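Local structure of nitroreductase FRM2 (Saccharomyces cerevisiae, 4URP) at residues Asn53-Ile58 with Val94-Asp99; Thr98-Thr103 with Ala163-Ser168. The protein reduces 4-nitroquinoline N-oxide with NADH as an FMN-dependent type II nitroreductase, and takes part in the oxidative stress response and in negative regulation of fatty acid metabolism. All coordinates share one frame; numbering follows the deposited sequence.

Contact 1 of 2, residues Asn53-Ile58 with Val94-Asp99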
# COMPACT_ATOMS: atom_id res chain seq x y z
N ASN A 53 -8.07 0.74 -8.73
CA ASN A 53 -6.74 1.14 -9.15
C ASN A 53 -6.35 0.62 -10.52
O ASN A 53 -6.42 -0.58 -10.79
CB ASN A 53 -5.70 0.76 -8.10
CG ASN A 53 -5.90 -0.63 -7.56
OD1 ASN A 53 -6.63 -1.44 -8.13
ND2 ASN A 53 -5.26 -0.92 -6.43
N ARG A 54 -5.95 1.54 -11.40
CA ARG A 54 -5.40 1.18 -12.70
C ARG A 54 -4.03 1.80 -12.85
O ARG A 54 -3.50 2.39 -11.91
CB ARG A 54 -6.32 1.65 -13.83
CG ARG A 54 -7.25 2.79 -13.46
CD ARG A 54 -8.63 2.28 -13.13
NE ARG A 54 -8.89 0.99 -13.75
CZ ARG A 54 -10.07 0.39 -13.77
NH1 ARG A 54 -11.13 0.96 -13.20
NH2 ARG A 54 -10.20 -0.79 -14.36
N ALA A 55 -3.45 1.65 -14.03
CA ALA A 55 -2.12 2.21 -14.29
C ALA A 55 -1.87 2.44 -15.77
O ALA A 55 -2.52 1.86 -16.63
CB ALA A 55 -1.05 1.31 -13.71
N VAL A 56 -0.91 3.32 -16.05
CA VAL A 56 -0.46 3.58 -17.41
C VAL A 56 1.06 3.72 -17.41
O VAL A 56 1.62 4.49 -16.63
CB VAL A 56 -1.09 4.86 -17.99
CG1 VAL A 56 -0.18 5.49 -19.03
CG2 VAL A 56 -2.46 4.55 -18.58
N ILE A 57 1.72 2.96 -18.27
CA ILE A 57 3.15 3.08 -18.44
C ILE A 57 3.44 3.94 -19.66
O ILE A 57 2.83 3.76 -20.71
CB ILE A 57 3.81 1.71 -18.63
CG1 ILE A 57 3.85 0.96 -17.30
CG2 ILE A 57 5.23 1.86 -19.19
CD1 ILE A 57 4.64 -0.32 -17.35
N ILE A 58 4.34 4.90 -19.51
CA ILE A 58 4.67 5.78 -20.62
C ILE A 58 6.18 5.78 -20.86
O ILE A 58 6.97 5.66 -19.93
CB ILE A 58 4.12 7.20 -20.38
CG1 ILE A 58 3.73 7.85 -21.70
CG2 ILE A 58 5.11 8.05 -19.59
CD1 ILE A 58 2.91 9.11 -21.54
N VAL A 94 6.05 4.62 -14.81
CA VAL A 94 4.77 4.00 -14.51
C VAL A 94 3.96 4.96 -13.66
O VAL A 94 4.43 5.44 -12.63
CB VAL A 94 4.94 2.70 -13.72
CG1 VAL A 94 3.61 1.99 -13.58
CG2 VAL A 94 5.96 1.80 -14.40
N ILE A 95 2.74 5.25 -14.10
CA ILE A 95 1.87 6.13 -13.34
C ILE A 95 0.60 5.39 -12.90
O ILE A 95 -0.01 4.67 -13.68
CB ILE A 95 1.57 7.43 -14.12
CG1 ILE A 95 0.07 7.74 -14.13
CG2 ILE A 95 2.11 7.35 -15.53
CD1 ILE A 95 -0.36 8.61 -12.99
N PHE A 96 0.22 5.58 -11.64
CA PHE A 96 -0.89 4.85 -11.05
C PHE A 96 -2.11 5.74 -10.84
O PHE A 96 -1.98 6.93 -10.56
CB PHE A 96 -0.48 4.23 -9.72
CG PHE A 96 0.66 3.26 -9.83
CD1 PHE A 96 0.43 1.96 -10.24
CD2 PHE A 96 1.95 3.64 -9.52
CE1 PHE A 96 1.46 1.07 -10.35
CE2 PHE A 96 2.99 2.75 -9.62
CZ PHE A 96 2.75 1.46 -10.04
N PHE A 97 -3.29 5.14 -10.98
CA PHE A 97 -4.54 5.85 -10.80
C PHE A 97 -5.45 5.14 -9.81
O PHE A 97 -5.13 4.06 -9.31
CB PHE A 97 -5.29 5.95 -12.13
CG PHE A 97 -4.55 6.67 -13.21
CD1 PHE A 97 -4.62 8.04 -13.33
CD2 PHE A 97 -3.80 5.96 -14.14
CE1 PHE A 97 -3.96 8.70 -14.32
CE2 PHE A 97 -3.12 6.62 -15.14
CZ PHE A 97 -3.20 7.99 -15.23
N THR A 98 -6.59 5.76 -9.55
CA THR A 98 -7.69 5.12 -8.84
C THR A 98 -9.00 5.54 -9.47
O THR A 98 -9.36 6.72 -9.43
CB THR A 98 -7.74 5.49 -7.35
OG1 THR A 98 -7.19 6.80 -7.17
CG2 THR A 98 -6.95 4.49 -6.53
N ASP A 99 -9.71 4.59 -10.06
CA ASP A 99 -11.00 4.87 -10.68
C ASP A 99 -11.97 5.38 -9.62
O ASP A 99 -12.44 4.62 -8.78
CB ASP A 99 -11.55 3.62 -11.36
CG ASP A 99 -12.58 3.94 -12.42
OD1 ASP A 99 -13.19 5.03 -12.36
OD2 ASP A 99 -12.77 3.11 -13.33

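Contact 2 of 2, residues Thr98-Thr103 with Ala163-Ser168. Unlike the reference sequence in segment 98-103: L100 (reference Glu).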
# COMPACT_ATOMS: atom_id res chain seq x y z
N THR A 98 -6.59 5.76 -9.55
CA THR A 98 -7.69 5.12 -8.84
C THR A 98 -9.00 5.54 -9.47
O THR A 98 -9.36 6.72 -9.43
CB THR A 98 -7.74 5.49 -7.35
OG1 THR A 98 -7.19 6.80 -7.17
CG2 THR A 98 -6.95 4.49 -6.53
N ASP A 99 -9.71 4.59 -10.06
CA ASP A 99 -11.00 4.87 -10.68
C ASP A 99 -11.97 5.38 -9.62
O ASP A 99 -12.44 4.62 -8.78
CB ASP A 99 -11.55 3.62 -11.36
CG ASP A 99 -12.58 3.94 -12.42
OD1 ASP A 99 -13.19 5.03 -12.36
OD2 ASP A 99 -12.77 3.11 -13.33
N LEU A 100 -12.26 6.68 -9.68
CA LEU A 100 -13.17 7.31 -8.73
C LEU A 100 -14.61 6.87 -9.00
O LEU A 100 -15.50 7.13 -8.21
CB LEU A 100 -13.05 8.83 -8.82
CG LEU A 100 -12.68 9.56 -7.52
CD1 LEU A 100 -13.86 9.63 -6.57
CD2 LEU A 100 -11.49 8.88 -6.86
N GLY A 101 -14.81 6.21 -10.14
CA GLY A 101 -16.11 5.70 -10.53
C GLY A 101 -16.76 4.78 -9.52
O GLY A 101 -17.81 5.12 -8.96
N PRO A 102 -16.16 3.61 -9.26
CA PRO A 102 -16.71 2.66 -8.29
C PRO A 102 -16.82 3.28 -6.89
O PRO A 102 -17.83 3.10 -6.22
CB PRO A 102 -15.68 1.53 -8.29
CG PRO A 102 -15.06 1.59 -9.61
CD PRO A 102 -14.99 3.05 -9.97
N THR A 103 -15.78 4.00 -6.48
CA THR A 103 -15.76 4.63 -5.16
C THR A 103 -16.91 5.61 -5.00
O THR A 103 -17.34 5.90 -3.88
CB THR A 103 -14.41 5.34 -4.92
OG1 THR A 103 -13.34 4.44 -5.22
CG2 THR A 103 -14.28 5.78 -3.46
N ALA A 163 -12.05 10.27 -14.88
CA ALA A 163 -12.35 9.82 -13.52
C ALA A 163 -11.13 9.20 -12.85
O ALA A 163 -11.13 8.94 -11.66
CB ALA A 163 -13.50 8.82 -13.55
N TRP A 164 -10.07 8.98 -13.63
CA TRP A 164 -8.85 8.37 -13.12
C TRP A 164 -7.99 9.36 -12.34
O TRP A 164 -7.21 10.11 -12.93
CB TRP A 164 -8.04 7.73 -14.25
CG TRP A 164 -8.67 6.49 -14.79
CD1 TRP A 164 -9.94 6.07 -14.60
CD2 TRP A 164 -8.03 5.51 -15.62
NE1 TRP A 164 -10.15 4.88 -15.26
CE2 TRP A 164 -8.99 4.52 -15.89
CE3 TRP A 164 -6.75 5.38 -16.15
CZ2 TRP A 164 -8.71 3.41 -16.67
CZ3 TRP A 164 -6.47 4.28 -16.92
CH2 TRP A 164 -7.44 3.30 -17.18
N THR A 165 -8.15 9.36 -11.02
CA THR A 165 -7.39 10.24 -10.15
C THR A 165 -5.92 9.86 -10.09
O THR A 165 -5.58 8.73 -9.76
CB THR A 165 -7.97 10.21 -8.73
OG1 THR A 165 -9.27 10.80 -8.73
CG2 THR A 165 -7.08 10.98 -7.77
N VAL A 166 -5.05 10.80 -10.41
CA VAL A 166 -3.61 10.55 -10.41
C VAL A 166 -3.06 10.42 -9.00
O VAL A 166 -3.26 11.29 -8.16
CB VAL A 166 -2.85 11.66 -11.14
CG1 VAL A 166 -1.36 11.40 -11.09
CG2 VAL A 166 -3.32 11.78 -12.57
N GLN A 167 -2.35 9.32 -8.74
CA GLN A 167 -1.85 9.04 -7.40
C GLN A 167 -0.32 9.14 -7.30
O GLN A 167 0.21 9.83 -6.43
CB GLN A 167 -2.30 7.65 -6.94
CG GLN A 167 -3.81 7.46 -6.93
CD GLN A 167 -4.48 8.13 -5.74
OE1 GLN A 167 -3.83 8.79 -4.93
NE2 GLN A 167 -5.79 7.95 -5.63
N SER A 168 0.38 8.45 -8.20
CA SER A 168 1.84 8.44 -8.16
C SER A 168 2.46 8.30 -9.55
O SER A 168 1.77 8.00 -10.52
CB SER A 168 2.34 7.31 -7.25
OG SER A 168 2.07 7.60 -5.89

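Contact 1 of 2, residues Asn53-Ile58 with Val94-Asp99
R54, A55, V56 and I57 run antiparallel to F97, F96, I95 and V94, the short strand axes 4.7 Å apart at closest approach and 162° between their directions. V56 and I95 form a hydrogen-bonded pair in which each N donates to the other's O; A55 with F96 and I57 with V94 are the non-hydrogen-bonded pairs beside it. Farther on, F97 N gives a nearly straight bond to R54 O (2.9 Å), while the return bond from R54 N to F97 O is long and weak.

A55, I57, V94 and F96 share one face of the sheet. I57 CG1 meets V94 CG2 at 3.7 Å as the two side chains cross obliquely, and A55 CB lies 3.8 Å from F96 CD1. Helix 31-41 covers A55 and I57, and helix 117-139 covers F96.

On the face of V56 and I95, the F97 ring takes V56 CB at its edge, in plane, with F97 CE2 3.9 Å away. I95 CD1 sits over one face of that ring, toward the rim; V166 and L156 also touch F97.

The R54 side chain, bent at chi2 (-100°) and chi3, passes D99 with its CD 3.7 Å from D99 CB. R54 NH1 then reaches D99 OD2 in a 2.7 Å salt bridge, the guanidinium and carboxylate planes turned 59° apart. The charge pair joins R54, beside strand 55-59, to D99, the residue just before helix 100-109. The whole belongs to an antiparallel sheet of the nitroreductase α+β fold, helices 31-41 and 117-139 against the A55/I57/F96 face, with V188 of the second subunit packing on V56 on the other.

Contact 2 of 2, residues Thr98-Thr103 with Ala163-Ser168
Q167 sets its CG anti to its own carbonyl carbon (chi1 -58°) and bends at chi2 (-76°), bringing CD toward T98, with NE2 at the end reaching OG1; the two side chains cross at about a right angle. Q167 NE2 donates to T98 OG1, but the modelled separation is too short for a normal bond, and at this resolution its exact length is doubtful. The other end of the amide, Q167 OE1, has a weak hydrogen bond to H123 NE2 of the second subunit, so this polar group lies beside the dimer partner.

Along the backbone, T98 N gives its hydrogen to T165 O at 3.1 Å, and the return bond from T165 N to T98 O is weak. Here strand 92-99 leads into helix 100-109 alongside strand 164-172, its antiparallel neighbour in the central sheet of the nitroreductase fold. D99 is the N-cap: its OD1 accepts from G101 N at 3.0 Å, approached from above the carboxylate plane. L100 N, in the first turn, bonds to A163 O (3.2 Å), which joins the helix start to the A163 backbone.

W164 carries its indole to the D99 side, with NE1 3.7 Å from D99 OD2 and the ring and carboxylate planes 62° apart; this is a near approach and not a hydrogen bond. W164 also meets the F97 ring and touches R54. L100 CD2 comes within 3.5 Å of T165 OG1.

Overall arrangement
Both contacts use strand 92-99, which lies between 55-59 and 164-172 in one antiparallel sheet, and they share T98 and D99. Contact 1 is buried, about 6 Å (centre to centre) from the middle of the chain, and is largely regular backbone pairing with aliphatic and aromatic packing. Contact 2, about 12 Å from the middle, is a surface contact of looser pairing and mostly polar chemistry where strand turns into helix. Their centres lie 9 Å apart, and F96 pairs through its backbone with Q167 and S168, continuing the sheet from one to the other. D99 links them, shared by a charge pair and a helix cap.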